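Local structure of eukaryotic translation initiation factor 4 gamma 5 (Trypanosoma cruzi, 6OZU) at residues 13-18 against 47-52; 33-38 against 71-76; 65-70 against 136-141; 75-78 against 82-85; 97-102 against 154-159. The protein is a putative translation initiation factor whose helical MIF4G domain probably serves, as in related eIF4G proteins, as a docking platform for the RNA helicase eIF4A. All blocks are in the same frame, centred on the assembly; numbering follows the deposited sequence.

Interaction 1: 13-18 against 47-52; sequences GILGRV and IQVIFN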
# COMPACT_ATOMS: atom_id res chain seq x y z
N GLY A 13 -16.46 -2.94 14.68
CA GLY A 13 -16.94 -1.83 15.49
C GLY A 13 -15.90 -0.73 15.60
O GLY A 13 -16.18 0.41 15.24
N ILE A 14 -14.68 -1.08 16.03
CA ILE A 14 -13.53 -0.17 16.18
C ILE A 14 -13.23 0.55 14.85
O ILE A 14 -13.05 1.77 14.86
CB ILE A 14 -12.29 -0.93 16.77
CG1 ILE A 14 -12.58 -1.40 18.21
CG2 ILE A 14 -11.01 -0.06 16.71
CD1 ILE A 14 -11.72 -2.55 18.71
N LEU A 15 -13.19 -0.19 13.72
CA LEU A 15 -12.91 0.35 12.38
C LEU A 15 -14.00 1.35 11.94
O LEU A 15 -13.72 2.32 11.23
CB LEU A 15 -12.75 -0.77 11.33
CG LEU A 15 -11.59 -1.75 11.51
CD1 LEU A 15 -11.80 -2.99 10.68
CD2 LEU A 15 -10.25 -1.13 11.18
N GLY A 16 -15.22 1.10 12.39
CA GLY A 16 -16.35 1.98 12.15
C GLY A 16 -16.18 3.31 12.87
O GLY A 16 -16.07 4.35 12.20
N ARG A 17 -16.11 3.30 14.23
CA ARG A 17 -15.97 4.52 15.05
C ARG A 17 -14.61 5.25 14.94
O ARG A 17 -14.51 6.35 15.45
CB ARG A 17 -16.33 4.31 16.55
CG ARG A 17 -16.15 2.93 17.14
CD ARG A 17 -16.86 2.79 18.49
NE ARG A 17 -16.43 1.58 19.21
CZ ARG A 17 -17.17 0.48 19.36
NH1 ARG A 17 -16.69 -0.56 20.02
NH2 ARG A 17 -18.39 0.42 18.85
N VAL A 18 -13.60 4.69 14.27
CA VAL A 18 -12.28 5.33 14.21
C VAL A 18 -12.27 6.59 13.30
O VAL A 18 -12.79 6.60 12.17
CB VAL A 18 -11.11 4.34 13.92
CG1 VAL A 18 -11.03 3.92 12.46
CG2 VAL A 18 -9.77 4.90 14.41
N ILE A 47 -6.77 -9.56 10.71
CA ILE A 47 -5.89 -8.96 9.70
C ILE A 47 -6.62 -8.90 8.36
O ILE A 47 -6.58 -7.86 7.72
CB ILE A 47 -4.48 -9.65 9.67
CG1 ILE A 47 -3.80 -9.61 11.06
CG2 ILE A 47 -3.56 -9.06 8.58
CD1 ILE A 47 -3.68 -8.24 11.75
N GLN A 48 -7.36 -9.98 7.99
CA GLN A 48 -8.16 -10.09 6.76
C GLN A 48 -9.24 -8.99 6.72
O GLN A 48 -9.40 -8.33 5.70
CB GLN A 48 -8.77 -11.50 6.63
CG GLN A 48 -9.60 -11.75 5.36
CD GLN A 48 -8.88 -12.56 4.30
OE1 GLN A 48 -8.31 -13.63 4.56
NE2 GLN A 48 -8.90 -12.08 3.06
N VAL A 49 -9.94 -8.77 7.85
CA VAL A 49 -10.99 -7.76 8.02
C VAL A 49 -10.47 -6.35 7.76
O VAL A 49 -11.05 -5.62 6.95
CB VAL A 49 -11.71 -7.91 9.40
CG1 VAL A 49 -12.47 -6.64 9.80
CG2 VAL A 49 -12.65 -9.09 9.38
N ILE A 50 -9.37 -5.97 8.43
CA ILE A 50 -8.76 -4.65 8.28
C ILE A 50 -8.28 -4.44 6.83
O ILE A 50 -8.55 -3.39 6.24
CB ILE A 50 -7.64 -4.40 9.34
CG1 ILE A 50 -8.19 -4.58 10.79
CG2 ILE A 50 -6.98 -3.02 9.14
CD1 ILE A 50 -7.17 -4.74 11.88
N PHE A 51 -7.62 -5.47 6.23
CA PHE A 51 -7.10 -5.42 4.86
C PHE A 51 -8.22 -5.29 3.79
O PHE A 51 -8.01 -4.59 2.79
CB PHE A 51 -6.15 -6.58 4.58
CG PHE A 51 -4.70 -6.30 4.90
CD1 PHE A 51 -4.30 -5.99 6.20
CD2 PHE A 51 -3.72 -6.39 3.92
CE1 PHE A 51 -2.97 -5.72 6.50
CE2 PHE A 51 -2.38 -6.14 4.22
CZ PHE A 51 -2.01 -5.81 5.51
N ASN A 52 -9.41 -5.91 4.02
CA ASN A 52 -10.55 -5.80 3.10
C ASN A 52 -11.22 -4.41 3.18
O ASN A 52 -11.50 -3.79 2.15
CB ASN A 52 -11.55 -6.92 3.31
CG ASN A 52 -11.11 -8.27 2.78
OD1 ASN A 52 -10.15 -8.39 2.00
ND2 ASN A 52 -11.82 -9.32 3.17

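Interaction 2: 33-38 against 71-76; sequences LPIRQS and VSLIND. With SO4 (sulfate ion), chain F.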
# COMPACT_ATOMS: atom_id res chain seq x y z
N LEU A 33 -8.66 -5.99 23.53
CA LEU A 33 -9.19 -7.24 22.98
C LEU A 33 -8.23 -8.40 23.32
O LEU A 33 -7.02 -8.17 23.37
CB LEU A 33 -9.40 -7.15 21.45
CG LEU A 33 -10.49 -6.20 20.93
CD1 LEU A 33 -10.37 -6.04 19.44
CD2 LEU A 33 -11.89 -6.71 21.28
N PRO A 34 -8.74 -9.63 23.57
CA PRO A 34 -7.83 -10.73 23.92
C PRO A 34 -7.19 -11.40 22.70
O PRO A 34 -7.50 -12.55 22.39
CB PRO A 34 -8.71 -11.67 24.74
CG PRO A 34 -10.07 -11.44 24.24
CD PRO A 34 -10.14 -10.08 23.59
N ILE A 35 -6.27 -10.68 22.03
CA ILE A 35 -5.58 -11.15 20.82
C ILE A 35 -4.57 -12.24 21.15
O ILE A 35 -4.54 -13.25 20.44
CB ILE A 35 -4.99 -9.96 20.00
CG1 ILE A 35 -6.12 -9.04 19.52
CG2 ILE A 35 -4.16 -10.44 18.79
CD1 ILE A 35 -5.98 -7.66 19.97
N ARG A 36 -3.78 -12.08 22.24
CA ARG A 36 -2.80 -13.09 22.70
C ARG A 36 -3.44 -14.43 23.07
O ARG A 36 -2.79 -15.47 22.94
CB ARG A 36 -1.99 -12.59 23.90
CG ARG A 36 -0.93 -11.57 23.55
CD ARG A 36 -0.31 -11.06 24.83
NE ARG A 36 0.58 -9.94 24.60
CZ ARG A 36 0.17 -8.67 24.56
NH1 ARG A 36 -1.11 -8.38 24.70
NH2 ARG A 36 1.05 -7.70 24.34
N GLN A 37 -4.69 -14.40 23.54
CA GLN A 37 -5.46 -15.57 23.94
C GLN A 37 -6.37 -16.11 22.80
O GLN A 37 -7.16 -17.03 23.02
CB GLN A 37 -6.27 -15.26 25.22
CG GLN A 37 -5.42 -14.90 26.44
CD GLN A 37 -6.27 -14.32 27.55
OE1 GLN A 37 -6.64 -13.13 27.52
NE2 GLN A 37 -6.61 -15.13 28.55
N SER A 38 -6.21 -15.55 21.58
CA SER A 38 -6.98 -15.94 20.38
C SER A 38 -6.30 -17.01 19.52
O SER A 38 -5.07 -17.15 19.55
CB SER A 38 -7.30 -14.72 19.54
OG SER A 38 -8.29 -13.95 20.20
N VAL A 71 -0.41 -0.69 13.32
CA VAL A 71 0.88 -0.28 13.90
C VAL A 71 0.78 -0.41 15.43
O VAL A 71 1.69 -0.95 16.06
CB VAL A 71 1.30 1.17 13.48
CG1 VAL A 71 2.59 1.60 14.19
CG2 VAL A 71 1.47 1.27 11.97
N SER A 72 -0.35 0.07 16.00
CA SER A 72 -0.68 0.05 17.42
C SER A 72 -0.68 -1.39 17.97
O SER A 72 -0.10 -1.67 19.02
CB SER A 72 -2.03 0.72 17.64
OG SER A 72 -2.42 0.67 19.00
N LEU A 73 -1.31 -2.30 17.20
CA LEU A 73 -1.47 -3.72 17.48
C LEU A 73 -0.11 -4.43 17.52
O LEU A 73 0.09 -5.22 18.43
CB LEU A 73 -2.42 -4.32 16.43
CG LEU A 73 -2.68 -5.83 16.41
CD1 LEU A 73 -3.28 -6.31 17.72
CD2 LEU A 73 -3.61 -6.19 15.26
N ILE A 74 0.81 -4.13 16.60
CA ILE A 74 2.15 -4.75 16.60
C ILE A 74 3.11 -4.04 17.58
O ILE A 74 4.13 -4.61 17.97
CB ILE A 74 2.77 -4.98 15.19
CG1 ILE A 74 2.98 -3.70 14.41
CG2 ILE A 74 1.96 -6.00 14.38
CD1 ILE A 74 4.03 -3.85 13.34
N ASN A 75 2.77 -2.81 18.01
CA ASN A 75 3.56 -2.08 19.02
C ASN A 75 3.21 -2.63 20.44
O ASN A 75 4.03 -2.53 21.36
CB ASN A 75 3.31 -0.58 18.95
CG ASN A 75 4.08 0.17 17.88
OD1 ASN A 75 4.18 1.39 17.93
ND2 ASN A 75 4.63 -0.51 16.87
N ASP A 76 1.99 -3.19 20.59
CA ASP A 76 1.49 -3.79 21.83
C ASP A 76 1.99 -5.23 21.97
O ASP A 76 2.47 -5.61 23.04
CB ASP A 76 -0.06 -3.73 21.90
CG ASP A 76 -0.71 -4.46 23.07
OD1 ASP A 76 -0.11 -4.49 24.17
OD2 ASP A 76 -1.82 -5.01 22.89
S SO4 F . -4.52 -10.25 25.85
O1 SO4 F . -4.95 -11.60 25.53
O2 SO4 F . -3.43 -10.29 26.83
O3 SO4 F . -4.04 -9.59 24.63
O4 SO4 F . -5.64 -9.50 26.42

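Interaction 3: 65-70 against 136-141; sequences YYVKLV and INFLGL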
# COMPACT_ATOMS: atom_id res chain seq x y z
N TYR A 65 -6.08 5.61 9.32
CA TYR A 65 -6.46 5.27 10.69
C TYR A 65 -6.47 3.77 10.92
O TYR A 65 -6.11 3.34 12.00
CB TYR A 65 -7.79 5.91 11.11
CG TYR A 65 -7.77 7.42 11.00
CD1 TYR A 65 -7.09 8.19 11.94
CD2 TYR A 65 -8.39 8.07 9.93
CE1 TYR A 65 -7.03 9.58 11.82
CE2 TYR A 65 -8.34 9.46 9.81
CZ TYR A 65 -7.67 10.21 10.76
OH TYR A 65 -7.61 11.58 10.63
N TYR A 66 -6.91 2.98 9.90
CA TYR A 66 -6.95 1.51 9.93
C TYR A 66 -5.53 1.01 10.04
O TYR A 66 -5.25 0.13 10.86
CB TYR A 66 -7.56 0.93 8.64
CG TYR A 66 -8.96 1.37 8.31
CD1 TYR A 66 -9.86 1.73 9.32
CD2 TYR A 66 -9.41 1.41 7.00
CE1 TYR A 66 -11.16 2.12 9.02
CE2 TYR A 66 -10.70 1.85 6.69
CZ TYR A 66 -11.58 2.18 7.71
OH TYR A 66 -12.85 2.59 7.40
N VAL A 67 -4.65 1.59 9.21
CA VAL A 67 -3.23 1.30 9.13
C VAL A 67 -2.53 1.70 10.46
O VAL A 67 -1.69 0.94 10.94
CB VAL A 67 -2.64 1.93 7.83
CG1 VAL A 67 -1.14 1.99 7.86
CG2 VAL A 67 -3.10 1.18 6.59
N LYS A 68 -2.97 2.81 11.10
CA LYS A 68 -2.44 3.25 12.40
C LYS A 68 -2.85 2.32 13.56
O LYS A 68 -2.16 2.29 14.59
CB LYS A 68 -2.83 4.70 12.70
CG LYS A 68 -1.93 5.71 12.01
CD LYS A 68 -2.39 7.14 12.24
CE LYS A 68 -1.67 8.11 11.34
NZ LYS A 68 -2.00 7.90 9.92
N LEU A 69 -3.97 1.58 13.39
CA LEU A 69 -4.49 0.62 14.37
C LEU A 69 -3.65 -0.65 14.31
O LEU A 69 -3.39 -1.25 15.35
CB LEU A 69 -5.98 0.30 14.13
CG LEU A 69 -7.01 1.36 14.54
CD1 LEU A 69 -8.39 1.02 14.01
CD2 LEU A 69 -7.06 1.55 16.06
N VAL A 70 -3.19 -1.02 13.10
CA VAL A 70 -2.34 -2.19 12.84
C VAL A 70 -0.94 -1.93 13.44
O VAL A 70 -0.37 -2.84 14.05
CB VAL A 70 -2.31 -2.57 11.33
CG1 VAL A 70 -1.36 -3.75 11.07
CG2 VAL A 70 -3.71 -2.90 10.82
N ILE A 136 -3.45 0.66 -4.62
CA ILE A 136 -2.27 1.52 -4.71
C ILE A 136 -2.24 2.50 -3.53
O ILE A 136 -1.19 2.63 -2.90
CB ILE A 136 -2.14 2.21 -6.10
CG1 ILE A 136 -2.32 1.20 -7.28
CG2 ILE A 136 -0.81 2.98 -6.23
CD1 ILE A 136 -1.25 0.03 -7.42
N ASN A 137 -3.39 3.10 -3.17
CA ASN A 137 -3.46 3.97 -1.98
C ASN A 137 -3.03 3.16 -0.73
O ASN A 137 -2.08 3.55 -0.03
CB ASN A 137 -4.87 4.57 -1.79
CG ASN A 137 -5.00 5.51 -0.60
OD1 ASN A 137 -4.12 6.34 -0.32
ND2 ASN A 137 -6.09 5.39 0.14
N PHE A 138 -3.67 2.00 -0.52
CA PHE A 138 -3.36 1.11 0.58
C PHE A 138 -1.86 0.75 0.62
O PHE A 138 -1.26 0.88 1.70
CB PHE A 138 -4.25 -0.12 0.51
CG PHE A 138 -4.15 -1.07 1.69
CD1 PHE A 138 -4.04 -0.59 2.99
CD2 PHE A 138 -4.24 -2.44 1.50
CE1 PHE A 138 -3.99 -1.46 4.08
CE2 PHE A 138 -4.21 -3.31 2.59
CZ PHE A 138 -4.08 -2.81 3.87
N LEU A 139 -1.24 0.39 -0.53
CA LEU A 139 0.20 0.08 -0.62
C LEU A 139 1.07 1.22 -0.05
O LEU A 139 2.02 0.96 0.69
CB LEU A 139 0.63 -0.26 -2.06
CG LEU A 139 2.11 -0.70 -2.26
CD1 LEU A 139 2.36 -2.13 -1.77
CD2 LEU A 139 2.52 -0.57 -3.71
N GLY A 140 0.71 2.47 -0.40
CA GLY A 140 1.37 3.69 0.06
C GLY A 140 1.26 3.91 1.55
O GLY A 140 2.25 4.19 2.21
N LEU A 141 0.05 3.76 2.09
CA LEU A 141 -0.18 3.87 3.54
C LEU A 141 0.51 2.77 4.36
O LEU A 141 1.00 3.04 5.46
CB LEU A 141 -1.67 3.90 3.82
CG LEU A 141 -2.37 5.12 3.27
CD1 LEU A 141 -3.78 4.83 3.00
CD2 LEU A 141 -2.21 6.29 4.18

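Interaction 4: 75-78 against 82-85; sequences NDIG and PAGR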
# COMPACT_ATOMS: atom_id res chain seq x y z
N ASN A 75 2.77 -2.81 18.01
CA ASN A 75 3.56 -2.08 19.02
C ASN A 75 3.21 -2.63 20.44
O ASN A 75 4.03 -2.53 21.36
CB ASN A 75 3.31 -0.58 18.95
CG ASN A 75 4.08 0.17 17.88
OD1 ASN A 75 4.18 1.39 17.93
ND2 ASN A 75 4.63 -0.51 16.87
N ASP A 76 1.99 -3.19 20.59
CA ASP A 76 1.49 -3.79 21.83
C ASP A 76 1.99 -5.23 21.97
O ASP A 76 2.47 -5.61 23.04
CB ASP A 76 -0.06 -3.73 21.90
CG ASP A 76 -0.71 -4.46 23.07
OD1 ASP A 76 -0.11 -4.49 24.17
OD2 ASP A 76 -1.82 -5.01 22.89
N ILE A 77 1.87 -6.03 20.90
CA ILE A 77 2.28 -7.42 20.89
C ILE A 77 3.55 -7.50 20.05
O ILE A 77 3.48 -7.49 18.82
CB ILE A 77 1.13 -8.38 20.44
CG1 ILE A 77 -0.23 -7.98 21.09
CG2 ILE A 77 1.49 -9.82 20.78
CD1 ILE A 77 -1.47 -8.41 20.39
N GLY A 78 4.69 -7.55 20.75
CA GLY A 78 6.03 -7.58 20.18
C GLY A 78 6.40 -8.86 19.45
O GLY A 78 5.76 -9.89 19.63
N PRO A 82 4.75 -15.20 20.93
CA PRO A 82 4.20 -16.06 19.85
C PRO A 82 3.13 -15.40 18.98
O PRO A 82 3.16 -15.58 17.76
CB PRO A 82 3.63 -17.25 20.62
CG PRO A 82 4.39 -17.29 21.89
CD PRO A 82 4.66 -15.87 22.25
N ALA A 83 2.20 -14.63 19.58
CA ALA A 83 1.12 -13.94 18.87
C ALA A 83 1.65 -12.74 18.07
O ALA A 83 1.05 -12.36 17.06
CB ALA A 83 0.06 -13.48 19.85
N GLY A 84 2.75 -12.15 18.55
CA GLY A 84 3.40 -11.02 17.90
C GLY A 84 4.02 -11.42 16.58
O GLY A 84 3.88 -10.71 15.58
N ARG A 85 4.68 -12.59 16.57
CA ARG A 85 5.33 -13.20 15.41
C ARG A 85 4.26 -13.64 14.42
O ARG A 85 4.39 -13.35 13.22
CB ARG A 85 6.22 -14.36 15.85
CG ARG A 85 7.28 -14.75 14.83
CD ARG A 85 8.11 -15.99 15.17
NE ARG A 85 7.39 -17.04 15.91
CZ ARG A 85 7.39 -17.15 17.23
NH1 ARG A 85 8.08 -16.30 17.98
NH2 ARG A 85 6.71 -18.12 17.82

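Interaction 5: 97-102 against 154-159; sequences RTFENA and LHVLEW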
# COMPACT_ATOMS: atom_id res chain seq x y z
N ARG A 97 -1.40 -11.59 -0.73
CA ARG A 97 -2.69 -11.88 -1.33
C ARG A 97 -3.33 -10.65 -1.98
O ARG A 97 -3.74 -10.72 -3.14
CB ARG A 97 -3.63 -12.58 -0.35
CG ARG A 97 -4.84 -13.18 -1.05
CD ARG A 97 -5.92 -13.67 -0.10
NE ARG A 97 -7.28 -13.46 -0.61
CZ ARG A 97 -7.86 -14.20 -1.57
NH1 ARG A 97 -9.09 -13.93 -1.96
NH2 ARG A 97 -7.20 -15.21 -2.12
N THR A 98 -3.38 -9.53 -1.26
CA THR A 98 -3.90 -8.26 -1.72
C THR A 98 -3.22 -7.75 -3.01
O THR A 98 -3.92 -7.27 -3.92
CB THR A 98 -3.74 -7.23 -0.59
OG1 THR A 98 -4.49 -7.68 0.53
CG2 THR A 98 -4.19 -5.81 -0.98
N PHE A 99 -1.87 -7.76 -3.06
CA PHE A 99 -1.18 -7.18 -4.21
C PHE A 99 -0.97 -8.20 -5.33
O PHE A 99 -0.85 -7.79 -6.49
CB PHE A 99 0.10 -6.41 -3.80
CG PHE A 99 -0.25 -5.32 -2.81
CD1 PHE A 99 -1.13 -4.29 -3.17
CD2 PHE A 99 0.18 -5.38 -1.49
CE1 PHE A 99 -1.54 -3.34 -2.23
CE2 PHE A 99 -0.22 -4.41 -0.55
CZ PHE A 99 -1.07 -3.40 -0.93
N GLU A 100 -1.10 -9.50 -5.01
CA GLU A 100 -1.08 -10.57 -6.03
C GLU A 100 -2.41 -10.50 -6.80
O GLU A 100 -2.43 -10.66 -8.03
CB GLU A 100 -0.99 -11.93 -5.36
CG GLU A 100 0.26 -12.72 -5.66
CD GLU A 100 0.19 -14.12 -5.07
OE1 GLU A 100 -0.46 -14.99 -5.69
OE2 GLU A 100 0.76 -14.34 -3.98
N ASN A 101 -3.53 -10.25 -6.08
CA ASN A 101 -4.87 -10.07 -6.63
C ASN A 101 -4.87 -8.86 -7.52
O ASN A 101 -5.32 -8.97 -8.67
CB ASN A 101 -5.92 -9.86 -5.51
CG ASN A 101 -6.26 -11.07 -4.70
OD1 ASN A 101 -6.01 -12.22 -5.07
ND2 ASN A 101 -6.84 -10.84 -3.54
N ALA A 102 -4.35 -7.70 -7.01
CA ALA A 102 -4.24 -6.46 -7.77
C ALA A 102 -3.45 -6.67 -9.07
O ALA A 102 -3.92 -6.23 -10.11
CB ALA A 102 -3.63 -5.36 -6.92
N LEU A 154 8.51 -2.65 -4.59
CA LEU A 154 9.32 -2.82 -5.79
C LEU A 154 8.64 -3.73 -6.82
O LEU A 154 8.60 -3.35 -8.00
CB LEU A 154 10.70 -3.38 -5.42
CG LEU A 154 11.66 -3.71 -6.57
CD1 LEU A 154 12.13 -2.45 -7.29
CD2 LEU A 154 12.80 -4.56 -6.09
N HIS A 155 8.09 -4.90 -6.39
CA HIS A 155 7.38 -5.87 -7.25
C HIS A 155 6.12 -5.28 -7.85
O HIS A 155 5.82 -5.56 -9.01
CB HIS A 155 7.05 -7.20 -6.52
CG HIS A 155 6.54 -8.31 -7.41
ND1 HIS A 155 7.32 -9.41 -7.72
CD2 HIS A 155 5.32 -8.47 -7.99
CE1 HIS A 155 6.57 -10.18 -8.50
NE2 HIS A 155 5.37 -9.65 -8.69
N VAL A 156 5.37 -4.45 -7.09
CA VAL A 156 4.15 -3.82 -7.59
C VAL A 156 4.51 -2.81 -8.69
O VAL A 156 3.89 -2.83 -9.77
CB VAL A 156 3.29 -3.16 -6.48
CG1 VAL A 156 2.25 -2.20 -7.06
CG2 VAL A 156 2.64 -4.19 -5.58
N LEU A 157 5.52 -1.93 -8.42
CA LEU A 157 6.03 -0.91 -9.35
C LEU A 157 6.62 -1.51 -10.63
O LEU A 157 6.51 -0.90 -11.69
CB LEU A 157 7.05 0.02 -8.65
CG LEU A 157 6.49 0.93 -7.55
CD1 LEU A 157 7.56 1.77 -6.94
CD2 LEU A 157 5.39 1.81 -8.07
N GLU A 158 7.18 -2.72 -10.54
CA GLU A 158 7.68 -3.47 -11.69
C GLU A 158 6.55 -3.71 -12.69
O GLU A 158 6.69 -3.28 -13.83
CB GLU A 158 8.28 -4.81 -11.26
CG GLU A 158 9.69 -4.71 -10.72
CD GLU A 158 10.39 -6.06 -10.66
OE1 GLU A 158 10.47 -6.73 -11.72
OE2 GLU A 158 10.85 -6.44 -9.56
N TRP A 159 5.41 -4.32 -12.28
CA TRP A 159 4.29 -4.56 -13.20
C TRP A 159 3.50 -3.30 -13.49
O TRP A 159 2.99 -3.14 -14.60
CB TRP A 159 3.38 -5.72 -12.78
CG TRP A 159 2.70 -5.59 -11.44
CD1 TRP A 159 3.03 -6.24 -10.29
CD2 TRP A 159 1.46 -4.89 -11.17
NE1 TRP A 159 2.10 -5.97 -9.31
CE2 TRP A 159 1.14 -5.12 -9.81
CE3 TRP A 159 0.57 -4.12 -11.96
CZ2 TRP A 159 -0.00 -4.57 -9.21
CZ3 TRP A 159 -0.55 -3.57 -11.35
CH2 TRP A 159 -0.83 -3.80 -10.00
O HOH W 1 2.59 -7.66 -6.77

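Interaction 1: 13-18 against 47-52
L15 reaches I50 and V49 because its first torsion (chi1 -63°) sets CG opposite the carbonyl carbon, and an extended second torsion (chi2 163°) then carries the CD1 methyl outward from helix 6-17. I50 does much the same on helix 40-53: with chi1 -56°, its CG1 also lies opposite the carbonyl carbon, while CG2 lies opposite the backbone N. The result illustrates how one leucine can meet two residues of a neighbouring helix. L15 CD1 sits 3.8 Å from V49 CG1 and 3.9 Å from I50 CG1, meeting two successive residues at once. The other branch, L15 CD2, leans against the same methylene, 4.0 Å from I50 CG1, and the leucine fork therefore straddles that carbon. The L15 side chain runs at roughly a right angle to that of I50 but cuts more slantingly across V49, whose CG1 is the methyl engaged. Every touching group is aliphatic, so this is a van der Waals and hydrophobic contact. The backbones stay apart, the closest pair of CA atoms, those of L15 and I50, being 7.7 Å from each other. V18, the next residue but two, already leaves the helix, so the contact lies close to the C-terminal end of helix 6-17. Around it, in this all-helical, HEAT-repeat-like MIF4G domain, helix 63-76 covers one flank, with Y66 against L15 and V70 against I50. V49 and I50 also meet V11 on helix 6-17 itself, and F51 turns from the same helix 40-53 toward helices 82-112 and 118-144.

Interaction 2: 33-38 against 71-76
I35 and L73 supply the apolar half of this contact. Their CD1 methyls meet at 3.8 Å, the two chains lying aslant. The L73 side chain starts opposite its backbone N (chi1 175°), and its tip bends toward the loop that precedes helix 40-53; I87 of helix 82-112 packs against both residues.

The ionic half is looser and nearer solvent. R36 stretches out from CG to NE and brings NH2 to 3.4 Å from D76 OD1, a long, weak salt bridge, although its N-H points almost straight at the oxygen (177°). The carboxylate plane is turned 74° from that of the guanidinium, so the two groups do not form a flat paired fork. The stronger partner of R36 is E81, which pairs with NE. In this all-helical MIF4G domain, the loop between helices 23-31 and 40-53 lies against the C-terminal end of helix 63-76, and it is shaped by tight turns: an inverse gamma turn centred on P34, then a type I beta turn from I35 to S38. S38 OG donates to P34 O at 2.7 Å, tying the two turns together.

Anion binding forms the third group. A sulfate, probably from the crystallisation liquor, sits beside the turn. R36 NH1 holds its O3 at 3.2 Å, in the guanidinium plane, while the backbone N atoms of R36 and Q37 add weak bonds to O3 and O1, respectively.

Interaction 3: 65-70 against 136-141
V67 faces F138 and L141 with both of its methyls, and these make the tight part of the contact. CG2 comes up to the rim of the F138 ring, in its plane, 3.7 Å from CE1; the methyl thus meets the edge of the aromatic, and another part of the same rim points at the face of F51 in an edge-to-face contact. The F138 ring gets there because CG is set opposite the backbone N (chi1 -173°), which swings the ring off to the flank where V67 waits. The second methyl, V67 CG1, presses on main chain: it lies 3.4 Å from L141 O. That carbonyl also accepts a weak hydrogen bond from T144 OG1.

Toward the L141 side chain the fit slackens. V67 CG2 is 4.1 Å from L141 CB, and the rest of that leucine packs against V63 and P64 near the start of helix 63-76. This flank is partly solvent-exposed, and K68, also partly exposed, carries its NZ to H145 NE2. A small branched residue set between an aromatic rim and a backbone carbonyl is one way in which the stacked helices of the HEAT-repeat-like MIF4G fold, here 63-76 and 118-144, come close together.

Interaction 4: 75-78 against 82-85
I77 and G84 meet where helix 63-76 has just ended and helix 82-112 has just begun. In the first shell, the I77 CG2 methyl rests on backbone, 3.5 Å from G84 N and 3.7 Å from G84 CA, with A83 CB to one side at 4.0 Å. With chi1 -43°, CG2 lies opposite the I77 backbone N, the position that directs it at the new helix. Beside it, G78 O approaches G84 CA to 3.1 Å in a CA-H...O contact that is close to straight (173° at the hydrogen). Because G84 carries no side chain, the two backbones can come this near, the CA atoms of I77 and G84 being 4.8 Å apart.

One shell out, an arginine fixes these backbones. R88 NH1 is bonded to both I77 O and G84 O, so a single nitrogen bridges the residue just after one helix and the first turn of the next. I35 and R36 of the loop before helix 40-53 also pack on the I77 side chain. The contact thus forms the tight corner between the consecutive helices 63-76 and 82-112, covered by the loop that joins helices 23-31 and 40-53.

Interaction 5: 97-102 against 154-159
W159 meets A102, and V156 meets F99, across two neighbouring helices of the MIF4G domain, 82-112 and 150-162. In this HEAT-repeat-like fold, helices that are distant in sequence can stack side by side in the same direction, and here the local axes are only 5° from parallel and 10.9 Å apart.

The indole shows how one side chain spans such a gap. From CB, its CG is placed between the backbone N and the carbonyl carbon (chi1 60°), which folds the ring back along its own helix; V156 O lies 3.3 Å above one face, nearer the ring's margin than its centre. Further out, the six-membered ring reaches the partner helix: CZ2 lies 4.0 Å from A102 C and 4.4 Å from A102 CB, and CH2, the far corner, comes to 3.9 Å from A102 O, meeting the carbonyl obliquely. That oxygen already accepts a hydrogen bond from Q132 NE2 of helix 118-144, so the indole packs beside a polar atom that is otherwise satisfied.

A turn earlier, V156 CG2 touches F99 CB at 3.8 Å, the valine approaching the base of the aromatic side chain. L139 of helix 118-144 packs on both F99 and V156. The polar corner of the indole is served by water: W159 NE1 donates to it at 3.1 Å, and the same water gives a weak hydrogen bond to F99 O, 3.5 Å away.

In the fold
The five contacts are joined through shared and neighbouring helices. Interactions 2 and 4 have centres about 6 Å apart; both use N75 and D76, and R36 NH2 comes to 3.5 Å from I77 CG1. The I77 side chain is about 5 Å from the sulfate that R36 holds. Interaction 1 adjoins interaction 2 through I14 CD1 and L33 CD1, 3.8 Å apart. It meets interaction 3, about 11 Å away between centres, with F51 CD2 lying 3.4 Å from F138 CE2. Interaction 3 in turn touches interaction 5, with L139 CD1 3.7 Å from F99 CE2. Interactions 4 and 5 share helix 82-112, yet their centres are about 26 Å apart, so the helix spans much of the domain.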